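PDB 4YKI: ML032222a iGluR, which is a subunit of a glycine-activated ctenophore ionotropic glutamate receptor channel, its ligand-binding domain binding glycine. Local coordinates for the interface of chains A and B. Residues are numbered along the deposited sequence; one frame, centred on the assembly and turned at random. Chains: chain A/B, ML032222a iGluR.

The interface of chains A and B. Residues chain A 106-107, 110, 211-213, 236; chain B 106-107, 110, 211-213, 236.
Two ionotropic glutamate receptor ligand-binding domains meet about a two-fold axis, strands 109-118 and 209-218 of each chain facing helix 225-238 of the other; the crystal alone does not prove this pairing biological. Arg236 buries the most surface on each side of this patch, A:Arg236 repeating on chain B what B:Arg236 does on chain A. CG of B:Arg236 lies anti to the backbone N (chi1 -170°), and the extended chain carries the guanidinium across. Its NE donates to the hydroxyl OG of A:Ser211 at 3.0 Å, close to the guanidinium plane. NH1 and NH2 converge end-on on A:Glu213 OE2: NH1 meets its anti lone pair at 2.9 Å, while NH2 arrives from above the carboxylate plane, the flat groups standing 84° apart. NH2 also forms a salt bridge to A:Asp110 OD1 at 3.0 Å. An alanine in place of B:Arg236 would remove all these bonds and would probably leave the carboxylates of the two chains less well neutralised. On the axis, the A:Asp110 and B:Asp110 side chains reach toward each other tip to tip, their carboxylates stacked with planes 20° apart and OD1 3.0 Å from OD1. Carboxylates this close would probably repel without a proton, the arginines or the magnesium that Asp110 and Glu213 bind. Water 1 links A:Asp110 OD2 (2.6 Å) to the backbone N of B:Asp110, and water 2 does the reverse. Nearby, A:Pro107 CG touches B:Pro107 CG at 3.6 Å.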
ATOM      1  N   PHE A 106      -5.077   1.152   7.790  1.00 14.15           N
ATOM      2  CA  PHE A 106      -3.831   1.252   7.054  1.00 14.40           C
ATOM      3  C   PHE A 106      -3.459  -0.139   6.547  1.00 13.40           C
ATOM      4  O   PHE A 106      -3.585  -1.117   7.291  1.00 14.33           O
ATOM      5  CB  PHE A 106      -2.728   1.793   7.979  1.00 15.34           C
ATOM      6  CG  PHE A 106      -1.478   2.189   7.238  1.00 17.43           C
ATOM      7  CD1 PHE A 106      -1.390   3.431   6.627  1.00 20.92           C
ATOM      8  CD2 PHE A 106      -0.416   1.309   7.102  1.00 19.45           C
ATOM      9  CE1 PHE A 106      -0.270   3.797   5.919  1.00 22.70           C
ATOM     10  CE2 PHE A 106       0.726   1.682   6.377  1.00 20.38           C
ATOM     11  CZ  PHE A 106       0.780   2.927   5.793  1.00 21.75           C
ATOM     12  N   PRO A 107      -3.036  -0.250   5.282  1.00 13.79           N
ATOM     13  CA  PRO A 107      -2.830  -1.584   4.708  1.00 14.39           C
ATOM     14  C   PRO A 107      -1.456  -2.144   4.996  1.00 16.02           C
ATOM     15  O   PRO A 107      -0.532  -1.379   5.283  1.00 19.13           O
ATOM     16  CB  PRO A 107      -2.985  -1.344   3.206  1.00 15.80           C
ATOM     17  CG  PRO A 107      -2.512   0.059   3.014  1.00 17.21           C
ATOM     18  CD  PRO A 107      -2.925   0.800   4.249  1.00 16.10           C
ATOM     19  N   ASP A 110       0.609  -5.380  -0.507  1.00 14.58           N
ATOM     20  CA  ASP A 110       0.148  -5.282  -1.884  1.00 14.37           C
ATOM     21  C   ASP A 110      -0.186  -6.673  -2.390  1.00 14.81           C
ATOM     22  O   ASP A 110       0.532  -7.637  -2.120  1.00 16.56           O
ATOM     23  CB  ASP A 110       1.251  -4.727  -2.807  1.00 14.62           C
ATOM     24  CG  ASP A 110       1.285  -3.208  -2.900  1.00 15.97           C
ATOM     25  OD1 ASP A 110       0.676  -2.499  -2.075  1.00 14.66           O
ATOM     26  OD2 ASP A 110       1.967  -2.731  -3.836  1.00 17.35           O
ATOM     27  N   SER A 211      -4.585  -4.195  -8.924  1.00 15.94           N
ATOM     28  CA  SER A 211      -3.750  -3.757  -7.825  1.00 15.75           C
ATOM     29  C   SER A 211      -4.608  -3.453  -6.610  1.00 14.76           C
ATOM     30  O   SER A 211      -5.497  -2.602  -6.695  1.00 17.04           O
ATOM     31  CB  SER A 211      -2.997  -2.491  -8.240  1.00 16.60           C
ATOM     32  OG  SER A 211      -2.270  -1.944  -7.160  1.00 17.58           O
ATOM     33  N   PHE A 212      -4.346  -4.142  -5.494  1.00 14.59           N
ATOM     34  CA  PHE A 212      -5.080  -3.900  -4.263  1.00 14.49           C
ATOM     35  C   PHE A 212      -4.213  -4.200  -3.046  1.00 12.46           C
ATOM     36  O   PHE A 212      -3.039  -4.520  -3.182  1.00 13.49           O
ATOM     37  CB  PHE A 212      -6.409  -4.663  -4.243  1.00 13.23           C
ATOM     38  CG  PHE A 212      -6.265  -6.157  -4.369  1.00 13.33           C
ATOM     39  CD1 PHE A 212      -6.162  -6.763  -5.618  1.00 14.66           C
ATOM     40  CD2 PHE A 212      -6.188  -6.962  -3.247  1.00 12.93           C
ATOM     41  CE1 PHE A 212      -6.010  -8.135  -5.738  1.00 15.54           C
ATOM     42  CE2 PHE A 212      -6.041  -8.346  -3.367  1.00 14.47           C
ATOM     43  CZ  PHE A 212      -5.935  -8.918  -4.624  1.00 15.09           C
ATOM     44  N   GLU A 213      -4.797  -4.058  -1.859  1.00 13.33           N
ATOM     45  CA  GLU A 213      -4.110  -4.239  -0.591  1.00 12.16           C
ATOM     46  C   GLU A 213      -4.837  -5.264   0.249  1.00 12.46           C
ATOM     47  O   GLU A 213      -6.057  -5.440   0.117  1.00 13.21           O
ATOM     48  CB  GLU A 213      -4.170  -2.929   0.208  1.00 13.34           C
ATOM     49  CG  GLU A 213      -3.370  -1.791  -0.347  1.00 14.24           C
ATOM     50  CD  GLU A 213      -1.899  -1.902  -0.060  1.00 14.10           C
ATOM     51  OE1 GLU A 213      -1.452  -2.841   0.654  1.00 14.92           O
ATOM     52  OE2 GLU A 213      -1.164  -1.031  -0.576  1.00 14.06           O
ATOM     53  N   ARG A 236       4.822  -1.895  10.126  1.00 12.53           N
ATOM     54  CA  ARG A 236       5.426  -1.904   8.804  1.00 12.66           C
ATOM     55  C   ARG A 236       6.809  -1.237   8.843  1.00 12.90           C
ATOM     56  O   ARG A 236       7.787  -1.783   8.350  1.00 13.41           O
ATOM     57  CB  ARG A 236       4.513  -1.203   7.783  1.00 13.30           C
ATOM     58  CG  ARG A 236       4.929  -1.379   6.346  1.00 14.96           C
ATOM     59  CD  ARG A 236       3.810  -0.941   5.414  1.00 16.89           C
ATOM     60  NE  ARG A 236       4.218  -0.961   4.018  1.00 17.52           N
ATOM     61  CZ  ARG A 236       3.389  -0.751   3.002  1.00 15.15           C
ATOM     62  NH1 ARG A 236       2.098  -0.528   3.225  1.00 16.38           N
ATOM     63  NH2 ARG A 236       3.859  -0.778   1.775  1.00 16.28           N
TER
ATOM     64  N   PHE B 106      -5.770   6.835   1.938  1.00 12.40           N
ATOM     65  CA  PHE B 106      -5.496   5.559   1.316  1.00 13.62           C
ATOM     66  C   PHE B 106      -4.259   5.697   0.414  1.00 12.33           C
ATOM     67  O   PHE B 106      -4.142   6.683  -0.316  1.00 13.30           O
ATOM     68  CB  PHE B 106      -6.703   5.117   0.493  1.00 14.54           C
ATOM     69  CG  PHE B 106      -6.609   3.694   0.034  1.00 17.05           C
ATOM     70  CD1 PHE B 106      -6.936   2.656   0.892  1.00 19.41           C
ATOM     71  CD2 PHE B 106      -6.137   3.386  -1.230  1.00 19.26           C
ATOM     72  CE1 PHE B 106      -6.807   1.343   0.498  1.00 21.85           C
ATOM     73  CE2 PHE B 106      -6.006   2.067  -1.627  1.00 19.56           C
ATOM     74  CZ  PHE B 106      -6.341   1.054  -0.764  1.00 21.43           C
ATOM     75  N   PRO B 107      -3.339   4.734   0.465  1.00 12.56           N
ATOM     76  CA  PRO B 107      -2.078   4.954  -0.249  1.00 12.60           C
ATOM     77  C   PRO B 107      -2.141   4.512  -1.698  1.00 14.31           C
ATOM     78  O   PRO B 107      -2.997   3.690  -2.049  1.00 17.76           O
ATOM     79  CB  PRO B 107      -1.094   4.089   0.542  1.00 14.28           C
ATOM     80  CG  PRO B 107      -1.895   2.965   1.058  1.00 15.97           C
ATOM     81  CD  PRO B 107      -3.268   3.549   1.345  1.00 14.65           C
ATOM     82  N   ASP B 110       3.657   1.589  -3.243  1.00 12.99           N
ATOM     83  CA  ASP B 110       4.694   1.039  -2.380  1.00 13.45           C
ATOM     84  C   ASP B 110       6.025   1.654  -2.770  1.00 14.41           C
ATOM     85  O   ASP B 110       6.311   1.838  -3.940  1.00 15.54           O
ATOM     86  CB  ASP B 110       4.817  -0.506  -2.558  1.00 14.71           C
ATOM     87  CG  ASP B 110       3.887  -1.335  -1.663  1.00 15.57           C
ATOM     88  OD1 ASP B 110       2.915  -0.798  -1.085  1.00 14.25           O
ATOM     89  OD2 ASP B 110       4.135  -2.567  -1.598  1.00 17.31           O
ATOM     90  N   SER B 211       9.990  -0.499   4.140  1.00 14.84           N
ATOM     91  CA  SER B 211       8.755  -0.593   3.396  1.00 16.03           C
ATOM     92  C   SER B 211       7.827   0.505   3.820  1.00 14.60           C
ATOM     93  O   SER B 211       7.512   0.611   5.006  1.00 15.80           O
ATOM     94  CB  SER B 211       8.118  -1.935   3.723  1.00 17.40           C
ATOM     95  OG  SER B 211       6.827  -2.049   3.181  1.00 17.72           O
ATOM     96  N   PHE B 212       7.345   1.292   2.859  1.00 13.54           N
ATOM     97  CA  PHE B 212       6.408   2.372   3.142  1.00 12.35           C
ATOM     98  C   PHE B 212       5.566   2.660   1.891  1.00 11.67           C
ATOM     99  O   PHE B 212       5.686   1.968   0.886  1.00 12.27           O
ATOM    100  CB  PHE B 212       7.143   3.613   3.688  1.00 11.49           C
ATOM    101  CG  PHE B 212       8.164   4.183   2.749  1.00 12.40           C
ATOM    102  CD1 PHE B 212       9.451   3.716   2.751  1.00 12.85           C
ATOM    103  CD2 PHE B 212       7.827   5.195   1.862  1.00 11.83           C
ATOM    104  CE1 PHE B 212      10.389   4.220   1.888  1.00 14.33           C
ATOM    105  CE2 PHE B 212       8.759   5.697   0.981  1.00 13.25           C
ATOM    106  CZ  PHE B 212      10.049   5.202   1.001  1.00 13.59           C
ATOM    107  N   GLU B 213       4.693   3.648   2.002  1.00 11.63           N
ATOM    108  CA  GLU B 213       3.771   4.033   0.944  1.00 11.32           C
ATOM    109  C   GLU B 213       3.949   5.495   0.615  1.00 10.66           C
ATOM    110  O   GLU B 213       4.374   6.295   1.456  1.00 11.58           O
ATOM    111  CB  GLU B 213       2.337   3.921   1.447  1.00 11.71           C
ATOM    112  CG  GLU B 213       1.869   2.542   1.732  1.00 13.01           C
ATOM    113  CD  GLU B 213       1.513   1.759   0.488  1.00 13.21           C
ATOM    114  OE1 GLU B 213       1.532   2.316  -0.641  1.00 13.87           O
ATOM    115  OE2 GLU B 213       1.155   0.563   0.647  1.00 13.43           O
ATOM    116  N   ARG B 236      -7.180   3.288  -7.927  1.00 12.54           N
ATOM    117  CA  ARG B 236      -6.290   2.140  -7.943  1.00 12.63           C
ATOM    118  C   ARG B 236      -6.966   0.930  -8.596  1.00 12.76           C
ATOM    119  O   ARG B 236      -6.391   0.271  -9.464  1.00 13.45           O
ATOM    120  CB  ARG B 236      -5.843   1.809  -6.527  1.00 13.27           C
ATOM    121  CG  ARG B 236      -4.746   0.811  -6.435  1.00 14.95           C
ATOM    122  CD  ARG B 236      -4.186   0.777  -5.028  1.00 16.63           C
ATOM    123  NE  ARG B 236      -3.226  -0.292  -4.864  1.00 16.50           N
ATOM    124  CZ  ARG B 236      -2.448  -0.457  -3.799  1.00 14.60           C
ATOM    125  NH1 ARG B 236      -2.504   0.384  -2.775  1.00 15.02           N
ATOM    126  NH2 ARG B 236      -1.638  -1.489  -3.746  1.00 16.10           N
TER
HETATM  127  O   HOH W   1       1.807  -0.205  -4.556  1.00 16.17           O
HETATM  128  O   HOH W   2       3.053  -4.100   0.271  1.00 16.52           O
HETATM  129  O   HOH W   3      -5.914  -2.239 -10.570  1.00 19.92           O